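Local coordinates for berberine bridge enzyme-like protein (Arabidopsis thaliana, PDB 5D79), which binds FAD as an oxidoreductase of the berberine bridge enzyme-like family and is involved in the adaptation of the plant to salt stress, at residues 151-154 with 155-159; 177-180 with 181-185; 218-222 with 223-227; 415-418 with 419-422. All coordinates share one frame; numbering follows the deposited sequence.

Contact 1 (151-154 with 155-159); sequences ATAG and ELYYE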
loop_
_atom_site.group_PDB
_atom_site.type_symbol
_atom_site.label_atom_id
_atom_site.label_comp_id
_atom_site.label_asym_id
_atom_site.label_seq_id
_atom_site.Cartn_x
_atom_site.Cartn_y
_atom_site.Cartn_z
ATOM N N ALA A 151 -10.020 8.362 5.334
ATOM C CA ALA A 151 -10.180 7.262 6.271
ATOM C C ALA A 151 -9.006 6.297 6.194
ATOM O O ALA A 151 -8.361 6.177 5.155
ATOM C CB ALA A 151 -11.477 6.536 6.005
ATOM N N THR A 152 -8.715 5.617 7.300
ATOM C CA THR A 152 -7.700 4.586 7.259
ATOM C C THR A 152 -8.376 3.254 7.068
ATOM O O THR A 152 -9.566 3.121 7.327
ATOM C CB THR A 152 -6.854 4.517 8.534
ATOM O OG1 THR A 152 -7.668 4.050 9.619
ATOM C CG2 THR A 152 -6.229 5.874 8.867
ATOM N N ALA A 153 -7.602 2.275 6.614
ATOM C CA ALA A 153 -8.047 0.896 6.534
ATOM C C ALA A 153 -8.551 0.383 7.900
ATOM O O ALA A 153 -9.564 -0.313 7.973
ATOM C CB ALA A 153 -6.924 0.023 6.013
ATOM N N GLY A 154 -7.853 0.743 8.973
ATOM C CA GLY A 154 -8.295 0.405 10.311
ATOM C C GLY A 154 -9.668 0.951 10.684
ATOM O O GLY A 154 -10.479 0.248 11.290
ATOM N N GLU A 155 -9.936 2.202 10.326
ATOM C CA GLU A 155 -11.231 2.806 10.624
ATOM C C GLU A 155 -12.327 2.073 9.849
ATOM O O GLU A 155 -13.410 1.796 10.384
ATOM C CB GLU A 155 -11.228 4.309 10.293
ATOM C CG GLU A 155 -10.399 5.163 11.257
ATOM C CD GLU A 155 -9.971 6.525 10.680
ATOM O OE1 GLU A 155 -10.251 6.819 9.494
ATOM O OE2 GLU A 155 -9.336 7.297 11.430
ATOM N N LEU A 156 -12.037 1.753 8.591
ATOM C CA LEU A 156 -12.986 1.032 7.757
ATOM C C LEU A 156 -13.281 -0.348 8.353
ATOM O O LEU A 156 -14.447 -0.749 8.505
ATOM C CB LEU A 156 -12.453 0.895 6.333
ATOM C CG LEU A 156 -13.303 -0.018 5.459
ATOM C CD1 LEU A 156 -14.682 0.589 5.263
ATOM C CD2 LEU A 156 -12.614 -0.266 4.132
ATOM N N TYR A 157 -12.213 -1.063 8.685
ATOM C CA TYR A 157 -12.324 -2.354 9.338
ATOM C C TYR A 157 -13.222 -2.273 10.564
ATOM O O TYR A 157 -14.104 -3.116 10.768
ATOM C CB TYR A 157 -10.942 -2.860 9.739
ATOM C CG TYR A 157 -10.112 -3.314 8.577
ATOM C CD1 TYR A 157 -10.699 -3.600 7.356
ATOM C CD2 TYR A 157 -8.732 -3.461 8.693
ATOM C CE1 TYR A 157 -9.930 -4.025 6.279
ATOM C CE2 TYR A 157 -7.958 -3.893 7.624
ATOM C CZ TYR A 157 -8.569 -4.174 6.428
ATOM O OH TYR A 157 -7.825 -4.598 5.362
ATOM N N TYR A 158 -12.992 -1.244 11.372
ATOM C CA TYR A 158 -13.698 -1.074 12.635
ATOM C C TYR A 158 -15.182 -0.882 12.403
ATOM O O TYR A 158 -16.010 -1.429 13.121
ATOM C CB TYR A 158 -13.129 0.114 13.406
ATOM C CG TYR A 158 -13.738 0.315 14.764
ATOM C CD1 TYR A 158 -13.470 -0.571 15.807
ATOM C CD2 TYR A 158 -14.570 1.401 15.018
ATOM C CE1 TYR A 158 -14.019 -0.380 17.065
ATOM C CE2 TYR A 158 -15.121 1.601 16.270
ATOM C CZ TYR A 158 -14.845 0.711 17.289
ATOM O OH TYR A 158 -15.401 0.918 18.530
ATOM N N GLU A 159 -15.511 -0.106 11.380
ATOM C CA GLU A 159 -16.899 0.221 11.087
ATOM C C GLU A 159 -17.660 -1.043 10.658
ATOM O O GLU A 159 -18.741 -1.342 11.169
ATOM C CB GLU A 159 -16.941 1.326 10.022
ATOM C CG GLU A 159 -18.311 1.917 9.719
ATOM C CD GLU A 159 -19.032 2.492 10.931
ATOM O OE1 GLU A 159 -18.380 3.069 11.850
ATOM O OE2 GLU A 159 -20.279 2.359 10.940
#
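Thr152 and Glu155 form a capping box that starts helix 153-163 in the FAD-binding domain. Glu155, the third residue of the helix, is bound twice. Its backbone N donates to Thr152 OG1 at 3.0 Å, and its side chain returns the bond, Thr152 N reaching Glu155 OE1 at 2.9 Å with the N-H meeting the oxygen from above the carboxylate plane. The two side chains cross at about a right angle; a chi1 of -72° swings Glu155 CG to the side of its own backbone N, from where the otherwise extended chain runs back to the N-cap. The other carboxylate oxygen, OE2, makes a salt bridge with Arg358. Leu156 continues the helix through its N, 3.1 Å from Thr152 O, and rests its side chain on Phe169. Tyr157 N binds Ala153 O at 2.8 Å, and the same carbonyl oxygen sits over one face of the ring, offset toward the rim and 3.1 Å from Tyr157 CG. The phenol OH is held by Gly172 O, and the ring meets Trp336 edge-to-face. Tyr158 N then closes the next turn on Gly154 O at 2.9 Å.

Contact 2 (177-180 with 181-185); sequences VGVG and GQFSG. With FAD (flavin-adenine dinucleotide), chain E.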
loop_
_atom_site.group_PDB
_atom_site.type_symbol
_atom_site.label_atom_id
_atom_site.label_comp_id
_atom_site.label_asym_id
_atom_site.label_seq_id
_atom_site.Cartn_x
_atom_site.Cartn_y
_atom_site.Cartn_z
ATOM N N VAL A 177 -2.820 2.672 7.526
ATOM C CA VAL A 177 -2.674 2.982 6.122
ATOM C C VAL A 177 -3.989 3.544 5.580
ATOM O O VAL A 177 -5.065 2.995 5.825
ATOM C CB VAL A 177 -2.244 1.746 5.317
ATOM C CG1 VAL A 177 -2.252 2.051 3.829
ATOM C CG2 VAL A 177 -0.862 1.288 5.762
ATOM N N GLY A 178 -3.890 4.647 4.843
ATOM C CA GLY A 178 -5.061 5.330 4.337
ATOM C C GLY A 178 -5.657 4.630 3.143
ATOM O O GLY A 178 -4.943 3.992 2.371
ATOM N N VAL A 179 -6.969 4.752 2.978
ATOM C CA VAL A 179 -7.619 4.141 1.831
ATOM C C VAL A 179 -7.325 4.958 0.564
ATOM O O VAL A 179 -7.364 4.432 -0.549
ATOM C CB VAL A 179 -9.147 4.000 2.050
ATOM C CG1 VAL A 179 -9.432 3.081 3.234
ATOM C CG2 VAL A 179 -9.776 5.361 2.256
ATOM N N GLY A 180 -7.007 6.237 0.733
ATOM C CA GLY A 180 -6.709 7.087 -0.403
ATOM C C GLY A 180 -5.547 6.572 -1.231
ATOM O O GLY A 180 -5.693 6.302 -2.421
ATOM N N GLY A 181 -4.386 6.449 -0.607
ATOM C CA GLY A 181 -3.212 5.964 -1.300
ATOM C C GLY A 181 -3.282 4.475 -1.580
ATOM O O GLY A 181 -2.953 4.034 -2.688
ATOM N N GLN A 182 -3.720 3.694 -0.593
ATOM C CA GLN A 182 -3.675 2.240 -0.731
ATOM C C GLN A 182 -4.611 1.735 -1.842
ATOM O O GLN A 182 -4.210 0.920 -2.669
ATOM C CB GLN A 182 -4.007 1.545 0.601
ATOM C CG GLN A 182 -3.913 0.021 0.493
ATOM C CD GLN A 182 -4.224 -0.734 1.780
ATOM O OE1 GLN A 182 -5.287 -1.325 1.913
ATOM N NE2 GLN A 182 -3.279 -0.753 2.710
ATOM N N PHE A 183 -5.851 2.218 -1.867
ATOM C CA PHE A 183 -6.819 1.710 -2.835
ATOM C C PHE A 183 -6.461 2.201 -4.238
ATOM O O PHE A 183 -6.642 1.475 -5.204
ATOM C CB PHE A 183 -8.263 2.122 -2.497
ATOM C CG PHE A 183 -8.820 1.501 -1.233
ATOM C CD1 PHE A 183 -8.000 0.848 -0.314
ATOM C CD2 PHE A 183 -10.181 1.573 -0.965
ATOM C CE1 PHE A 183 -8.528 0.285 0.856
ATOM C CE2 PHE A 183 -10.718 1.008 0.197
ATOM C CZ PHE A 183 -9.885 0.362 1.108
ATOM N N SER A 184 -5.948 3.424 -4.355
ATOM C CA SER A 184 -5.590 3.954 -5.676
ATOM C C SER A 184 -4.336 3.277 -6.254
ATOM O O SER A 184 -4.038 3.436 -7.436
ATOM C CB SER A 184 -5.399 5.485 -5.633
ATOM O OG SER A 184 -4.190 5.886 -4.996
ATOM N N GLY A 185 -3.629 2.509 -5.425
ATOM C CA GLY A 185 -2.439 1.789 -5.853
ATOM C C GLY A 185 -2.596 0.273 -5.892
ATOM O O GLY A 185 -1.629 -0.444 -6.140
HETATM P PA FAD E . -0.253 8.586 1.395
HETATM O O1A FAD E . 1.191 8.978 1.580
HETATM O O2A FAD E . -1.212 9.549 2.058
HETATM O O5B FAD E . -0.569 8.415 -0.180
HETATM C C5B FAD E . 0.308 7.692 -1.033
HETATM C C4B FAD E . 0.170 8.098 -2.506
HETATM O O4B FAD E . -1.202 8.127 -2.857
HETATM C C3B FAD E . 0.735 9.490 -2.753
HETATM O O3B FAD E . 1.349 9.574 -4.021
HETATM C C2B FAD E . -0.497 10.374 -2.680
HETATM O O2B FAD E . -0.364 11.556 -3.448
HETATM C C1B FAD E . -1.610 9.449 -3.163
HETATM N N9A FAD E . -2.939 9.732 -2.579
HETATM C C8A FAD E . -3.356 9.601 -1.273
HETATM N N7A FAD E . -4.665 9.955 -1.202
HETATM C C5A FAD E . -5.091 10.308 -2.439
HETATM C C6A FAD E . -6.315 10.748 -2.943
HETATM N N6A FAD E . -7.422 10.666 -2.213
HETATM N N1A FAD E . -6.437 11.034 -4.289
HETATM C C2A FAD E . -5.359 10.877 -5.130
HETATM N N3A FAD E . -4.148 10.444 -4.624
HETATM C C4A FAD E . -4.014 10.164 -3.307
HETATM N N1 FAD E . 0.349 -1.953 1.036
HETATM C C2 FAD E . -0.203 -3.184 0.727
HETATM O O2 FAD E . -0.990 -3.298 -0.221
HETATM N N3 FAD E . 0.118 -4.290 1.505
HETATM C C4 FAD E . 0.984 -4.184 2.581
HETATM O O4 FAD E . 1.155 -5.159 3.315
HETATM C C4X FAD E . 1.522 -2.937 2.902
HETATM N N5 FAD E . 2.283 -2.761 4.047
HETATM C C5X FAD E . 2.541 -1.478 4.505
HETATM C C6 FAD E . 3.081 -1.256 5.770
HETATM C C7 FAD E . 3.342 0.043 6.215
HETATM C C7M FAD E . 3.935 0.268 7.573
HETATM C C8 FAD E . 3.018 1.136 5.407
HETATM C C8M FAD E . 3.310 2.540 5.849
HETATM C C9 FAD E . 2.481 0.915 4.144
HETATM C C9A FAD E . 2.289 -0.387 3.670
HETATM N N10 FAD E . 1.787 -0.614 2.398
HETATM C C10 FAD E . 1.169 -1.820 2.135
HETATM C "C1'" FAD E . 1.844 0.459 1.355
HETATM C "C2'" FAD E . 0.617 1.351 1.332
HETATM O "O2'" FAD E . -0.497 0.593 0.914
HETATM C "C3'" FAD E . 0.901 2.500 0.373
HETATM O "O3'" FAD E . 1.941 3.285 0.915
HETATM C "C4'" FAD E . -0.295 3.403 0.193
HETATM O "O4'" FAD E . -0.192 4.088 -1.028
HETATM C "C5'" FAD E . -0.295 4.455 1.280
HETATM O "O5'" FAD E . -1.564 5.065 1.318
HETATM P P FAD E . -1.767 6.284 2.339
HETATM O O1P FAD E . -3.062 6.992 2.042
HETATM O O2P FAD E . -1.724 5.803 3.768
HETATM O O3P FAD E . -0.418 7.111 2.023
#
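Val179 and Phe183, one turn apart on the short helix 179-184 in the FAD pocket of the PCMH-type domain, lie side by side and point the same way. Val179 CB sits over the centre of the Phe183 ring, 3.7 Å from the centroid and 7° off its normal, a CH-pi contact; Val179 CG1 adds an approach of 3.5 Å to Phe183 CZ. Both first torsions bear on this: chi1 of -67° at Phe183 lays the ring against the valine, and chi1 of -62° at Val179 puts CG1 near CZ. Gln182 instead stretches out fully, CG anti to its N, and crosses Val177 at about a right angle. Its amide NE2 lies 3.2 Å from Val177 CG1, while OE1 accepts from Gly172 N, fixing the amide beside the ribityl part of FAD. Val177 CG2 faces the flavin, 3.7 Å from FAD C9. The glycines let the cofactor's pyrophosphate come close: Gly178 N, at the N-cap, donates to FAD O2P at 2.7 Å and Gly181 N to FAD O1P at 3.0 Å, gripping one phosphate where the helix dipole would probably help. The segment borders the start of helix 153-163, while Phe183 and Ser184 pack against Trp242 of strand 238-248.

Contact 3 (218-222 with 223-227); sequences QAMGE and DYFWA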
loop_
_atom_site.group_PDB
_atom_site.type_symbol
_atom_site.label_atom_id
_atom_site.label_comp_id
_atom_site.label_asym_id
_atom_site.label_seq_id
_atom_site.Cartn_x
_atom_site.Cartn_y
_atom_site.Cartn_z
ATOM N N GLN A 218 -20.062 7.373 -13.139
ATOM C CA GLN A 218 -20.891 7.710 -14.275
ATOM C C GLN A 218 -20.352 8.938 -15.007
ATOM O O GLN A 218 -20.271 8.947 -16.238
ATOM C CB GLN A 218 -22.323 7.949 -13.797
ATOM C CG GLN A 218 -23.368 8.179 -14.876
ATOM C CD GLN A 218 -24.745 8.458 -14.272
ATOM O OE1 GLN A 218 -24.856 8.911 -13.123
ATOM N NE2 GLN A 218 -25.800 8.179 -15.040
ATOM N N ALA A 219 -19.958 9.961 -14.250
ATOM C CA ALA A 219 -19.545 11.235 -14.846
ATOM C C ALA A 219 -18.109 11.210 -15.344
ATOM O O ALA A 219 -17.783 11.895 -16.311
ATOM C CB ALA A 219 -19.727 12.375 -13.854
ATOM N N MET A 220 -17.255 10.422 -14.695
ATOM C CA MET A 220 -15.838 10.403 -15.034
ATOM C C MET A 220 -15.523 9.507 -16.230
ATOM O O MET A 220 -14.551 9.751 -16.935
ATOM C CB MET A 220 -15.013 9.954 -13.833
ATOM C CG MET A 220 -14.993 8.452 -13.626
ATOM S SD MET A 220 -14.007 8.000 -12.210
ATOM C CE MET A 220 -15.032 8.616 -10.877
ATOM N N GLY A 221 -16.337 8.483 -16.465
ATOM C CA GLY A 221 -16.076 7.559 -17.556
ATOM C C GLY A 221 -15.307 6.321 -17.126
ATOM O O GLY A 221 -14.645 6.331 -16.090
ATOM N N GLU A 222 -15.388 5.253 -17.922
ATOM C CA GLU A 222 -14.814 3.965 -17.538
ATOM C C GLU A 222 -13.295 3.997 -17.524
ATOM O O GLU A 222 -12.680 3.347 -16.689
ATOM C CB GLU A 222 -15.306 2.849 -18.465
ATOM C CG GLU A 222 -16.746 2.436 -18.205
ATOM C CD GLU A 222 -16.967 1.943 -16.785
ATOM O OE1 GLU A 222 -16.461 0.854 -16.458
ATOM O OE2 GLU A 222 -17.639 2.645 -15.993
ATOM N N ASP A 223 -12.696 4.752 -18.447
ATOM C CA ASP A 223 -11.241 4.898 -18.512
ATOM C C ASP A 223 -10.720 5.551 -17.226
ATOM O O ASP A 223 -9.740 5.102 -16.624
ATOM C CB ASP A 223 -10.827 5.729 -19.741
ATOM C CG ASP A 223 -10.330 4.872 -20.907
ATOM O OD1 ASP A 223 -10.076 3.668 -20.703
ATOM O OD2 ASP A 223 -10.177 5.413 -22.028
ATOM N N TYR A 224 -11.382 6.625 -16.813
ATOM C CA TYR A 224 -11.004 7.315 -15.594
ATOM C C TYR A 224 -11.179 6.371 -14.401
ATOM O O TYR A 224 -10.273 6.230 -13.568
ATOM C CB TYR A 224 -11.848 8.586 -15.431
ATOM C CG TYR A 224 -11.189 9.744 -14.692
ATOM C CD1 TYR A 224 -10.237 9.534 -13.684
ATOM C CD2 TYR A 224 -11.540 11.055 -14.999
ATOM C CE1 TYR A 224 -9.658 10.606 -13.019
ATOM C CE2 TYR A 224 -10.972 12.123 -14.343
ATOM C CZ TYR A 224 -10.037 11.902 -13.354
ATOM O OH TYR A 224 -9.494 13.004 -12.728
ATOM N N PHE A 225 -12.345 5.723 -14.333
ATOM C CA PHE A 225 -12.674 4.797 -13.244
ATOM C C PHE A 225 -11.685 3.637 -13.145
ATOM O O PHE A 225 -11.435 3.079 -12.077
ATOM C CB PHE A 225 -14.093 4.246 -13.417
ATOM C CG PHE A 225 -14.569 3.440 -12.238
ATOM C CD1 PHE A 225 -14.830 4.059 -11.022
ATOM C CD2 PHE A 225 -14.738 2.069 -12.338
ATOM C CE1 PHE A 225 -15.248 3.320 -9.927
ATOM C CE2 PHE A 225 -15.157 1.328 -11.250
ATOM C CZ PHE A 225 -15.413 1.951 -10.042
ATOM N N TRP A 226 -11.117 3.274 -14.279
ATOM C CA TRP A 226 -10.163 2.186 -14.324
ATOM C C TRP A 226 -8.830 2.667 -13.750
ATOM O O TRP A 226 -8.258 2.033 -12.858
ATOM C CB TRP A 226 -10.043 1.686 -15.773
ATOM C CG TRP A 226 -9.000 0.660 -16.054
ATOM C CD1 TRP A 226 -9.143 -0.695 -15.994
ATOM C CD2 TRP A 226 -7.659 0.905 -16.493
ATOM N NE1 TRP A 226 -7.965 -1.309 -16.343
ATOM C CE2 TRP A 226 -7.039 -0.345 -16.656
ATOM C CE3 TRP A 226 -6.918 2.061 -16.749
ATOM C CZ2 TRP A 226 -5.712 -0.469 -17.068
ATOM C CZ3 TRP A 226 -5.610 1.937 -17.158
ATOM C CH2 TRP A 226 -5.019 0.687 -17.314
ATOM N N ALA A 227 -8.373 3.820 -14.227
ATOM C CA ALA A 227 -7.052 4.336 -13.885
ATOM C C ALA A 227 -6.878 4.577 -12.388
ATOM O O ALA A 227 -5.805 4.328 -11.842
ATOM C CB ALA A 227 -6.779 5.615 -14.652
#
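Met220 meets Tyr224 and Phe225 in a local packing contact at the joint between two short helices, 217-220 and 222-227, which follow strand 214-215 in the FAD-binding PCMH-type region. Gly221 forms the joint. It is the first residue to leave the helical angles of 217-220, with a positive phi of 95°, and it is also the N-cap of the next helix, whose opening bond runs from Phe225 N to Gly221 O at 3.0 Å. The side chain of Met220 bridges this bend. Its CG is placed between the backbone N and the carbonyl carbon (chi1 80°), where it lies against Tyr224 CB at 3.6 Å, and the bend at chi3 turns the methyl aside beyond the sulfur. The Met220 and Tyr224 side chains cross at about a right angle. Met220 SD approaches the Tyr224 ring obliquely, 4.8 Å from the centroid, as a Met-aromatic contact, and comes within 3.5 Å of Phe225 N. The same sulfur stands at the edge of the Phe225 ring, near its plane. Beyond the bend, Trp226 N reaches Glu222 O at 2.9 Å. Val207 and Leu215 touch both Met220 and Tyr224, and helix 504-514 packs against Tyr224 and Trp226. The chemistry is thus divided: sulfur, methylene and aromatic groups join the helices on the buried side, whereas polar ends have partners elsewhere, Glu222 in Arg217 and Tyr224 OH in Phe236 O. The start of the second helix is closed by backbone bonds, and the side-chain contact is probably held mainly by dispersion.

Contact 4 (415-418 with 419-422); sequences TPFP and HRGG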
loop_
_atom_site.group_PDB
_atom_site.type_symbol
_atom_site.label_atom_id
_atom_site.label_comp_id
_atom_site.label_asym_id
_atom_site.label_seq_id
_atom_site.Cartn_x
_atom_site.Cartn_y
_atom_site.Cartn_z
ATOM N N THR A 415 -7.648 -4.368 -14.193
ATOM C CA THR A 415 -7.364 -3.143 -13.452
ATOM C C THR A 415 -5.905 -2.813 -13.725
ATOM O O THR A 415 -5.157 -3.677 -14.183
ATOM C CB THR A 415 -7.625 -3.289 -11.929
ATOM O OG1 THR A 415 -6.628 -4.127 -11.341
ATOM C CG2 THR A 415 -9.006 -3.872 -11.648
ATOM N N PRO A 416 -5.489 -1.566 -13.474
ATOM C CA PRO A 416 -4.098 -1.206 -13.787
ATOM C C PRO A 416 -3.030 -2.114 -13.148
ATOM O O PRO A 416 -1.999 -2.341 -13.793
ATOM C CB PRO A 416 -3.989 0.228 -13.263
ATOM C CG PRO A 416 -5.369 0.778 -13.459
ATOM C CD PRO A 416 -6.298 -0.381 -13.141
ATOM N N PHE A 417 -3.271 -2.630 -11.941
ATOM C CA PHE A 417 -2.370 -3.602 -11.320
ATOM C C PHE A 417 -2.173 -4.809 -12.252
ATOM O O PHE A 417 -3.134 -5.517 -12.582
ATOM C CB PHE A 417 -2.922 -4.044 -9.955
ATOM C CG PHE A 417 -2.048 -5.025 -9.236
ATOM C CD1 PHE A 417 -2.142 -6.387 -9.504
ATOM C CD2 PHE A 417 -1.133 -4.589 -8.291
ATOM C CE1 PHE A 417 -1.337 -7.298 -8.853
ATOM C CE2 PHE A 417 -0.326 -5.493 -7.624
ATOM C CZ PHE A 417 -0.429 -6.857 -7.907
ATOM N N PRO A 418 -0.929 -5.043 -12.693
ATOM C CA PRO A 418 -0.705 -6.003 -13.775
ATOM C C PRO A 418 -0.316 -7.415 -13.338
ATOM O O PRO A 418 -0.314 -8.330 -14.163
ATOM C CB PRO A 418 0.459 -5.364 -14.528
ATOM C CG PRO A 418 1.296 -4.819 -13.424
ATOM C CD PRO A 418 0.287 -4.251 -12.429
ATOM N N HIS A 419 0.033 -7.586 -12.071
ATOM C CA HIS A 419 0.697 -8.810 -11.628
ATOM C C HIS A 419 -0.288 -9.891 -11.238
ATOM O O HIS A 419 -0.582 -10.089 -10.061
ATOM C CB HIS A 419 1.623 -8.493 -10.461
ATOM C CG HIS A 419 2.435 -7.263 -10.678
ATOM N ND1 HIS A 419 3.556 -7.245 -11.475
ATOM C CD2 HIS A 419 2.263 -5.997 -10.242
ATOM C CE1 HIS A 419 4.049 -6.024 -11.508
ATOM N NE2 HIS A 419 3.286 -5.249 -10.763
ATOM N N ARG A 420 -0.784 -10.600 -12.237
ATOM C CA ARG A 420 -1.809 -11.605 -12.018
ATOM C C ARG A 420 -1.255 -12.996 -12.344
ATOM O O ARG A 420 -0.219 -13.372 -11.810
ATOM C CB ARG A 420 -3.065 -11.275 -12.843
ATOM C CG ARG A 420 -3.584 -9.838 -12.643
ATOM C CD ARG A 420 -4.054 -9.523 -11.217
ATOM N NE ARG A 420 -4.744 -8.233 -11.181
ATOM C CZ ARG A 420 -5.579 -7.825 -10.222
ATOM N NH1 ARG A 420 -5.855 -8.601 -9.173
ATOM N NH2 ARG A 420 -6.148 -6.630 -10.314
ATOM N N GLY A 421 -1.936 -13.750 -13.205
ATOM C CA GLY A 421 -1.489 -15.079 -13.581
ATOM C C GLY A 421 -0.035 -15.123 -14.001
ATOM O O GLY A 421 0.466 -14.208 -14.662
ATOM N N GLY A 422 0.658 -16.183 -13.601
ATOM C CA GLY A 422 2.078 -16.315 -13.882
ATOM C C GLY A 422 2.968 -15.857 -12.737
ATOM O O GLY A 422 4.181 -16.081 -12.742
HETATM O O HOH W 1 -5.746 -6.590 -13.472
#
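The backbone makes an inverse gamma turn centred on His419, closed by a weak bond from Arg420 N to Pro418 O at 3.0 Å. Pro418 and the His419 side chain lie side by side, and Pro418 CG sits over the middle of the imidazole, 3.5 Å from its centroid, in a CH-pi contact. The edge of this imidazole is directed at the face of Phe417, giving a T-shaped pair with centroids 5.0 Å apart and planes at 79°; Phe417 has CG anti to its backbone N (chi1 -179°), which lays the ring beside His419. His419 also stacks on Phe371. Arg420 bends at chi2 and doubles back along the loop. Its guanidinium has Phe417 CD1 over one face and Thr415 at its edge, where NH2 donates weakly to Thr415 OG1 at 2.7 Å, while NE reaches Phe417 O in another weak bond at 3.5 Å. A water accepts from both Thr415 N and Arg420 NE, each at 3.0 Å. The stronger anchor of the guanidinium is the salt bridge of NH1 with Asp200. His419 O is buried without a polar partner. The motif is thus an inverse gamma turn, with the arginine folded back beside it, in the loop between helix 406-409 and strand 425-434.

How the contacts relate
Contacts 1 and 2 are direct neighbours, with centres 12 Å apart: probable hydrogen bonds join Ala153 N to Val177 O at 2.8 Å and Val179 N to Ala151 O at 3.0 Å, so the two helix starts are tied by their backbones. Contact 2 binds FAD itself, and in contact 1 the Thr152 side chain lies about 7 Å from the cofactor. Contacts 3 and 4 pack on each other, Trp226 O lying 3.1 Å from Pro416 CD. Neither belongs to the first shell of the cofactor: the side chains of Tyr224 and Phe417 are about 9 Å and 8 Å from FAD. Both come within about 5 Å of contact 2, measured between nearest atoms.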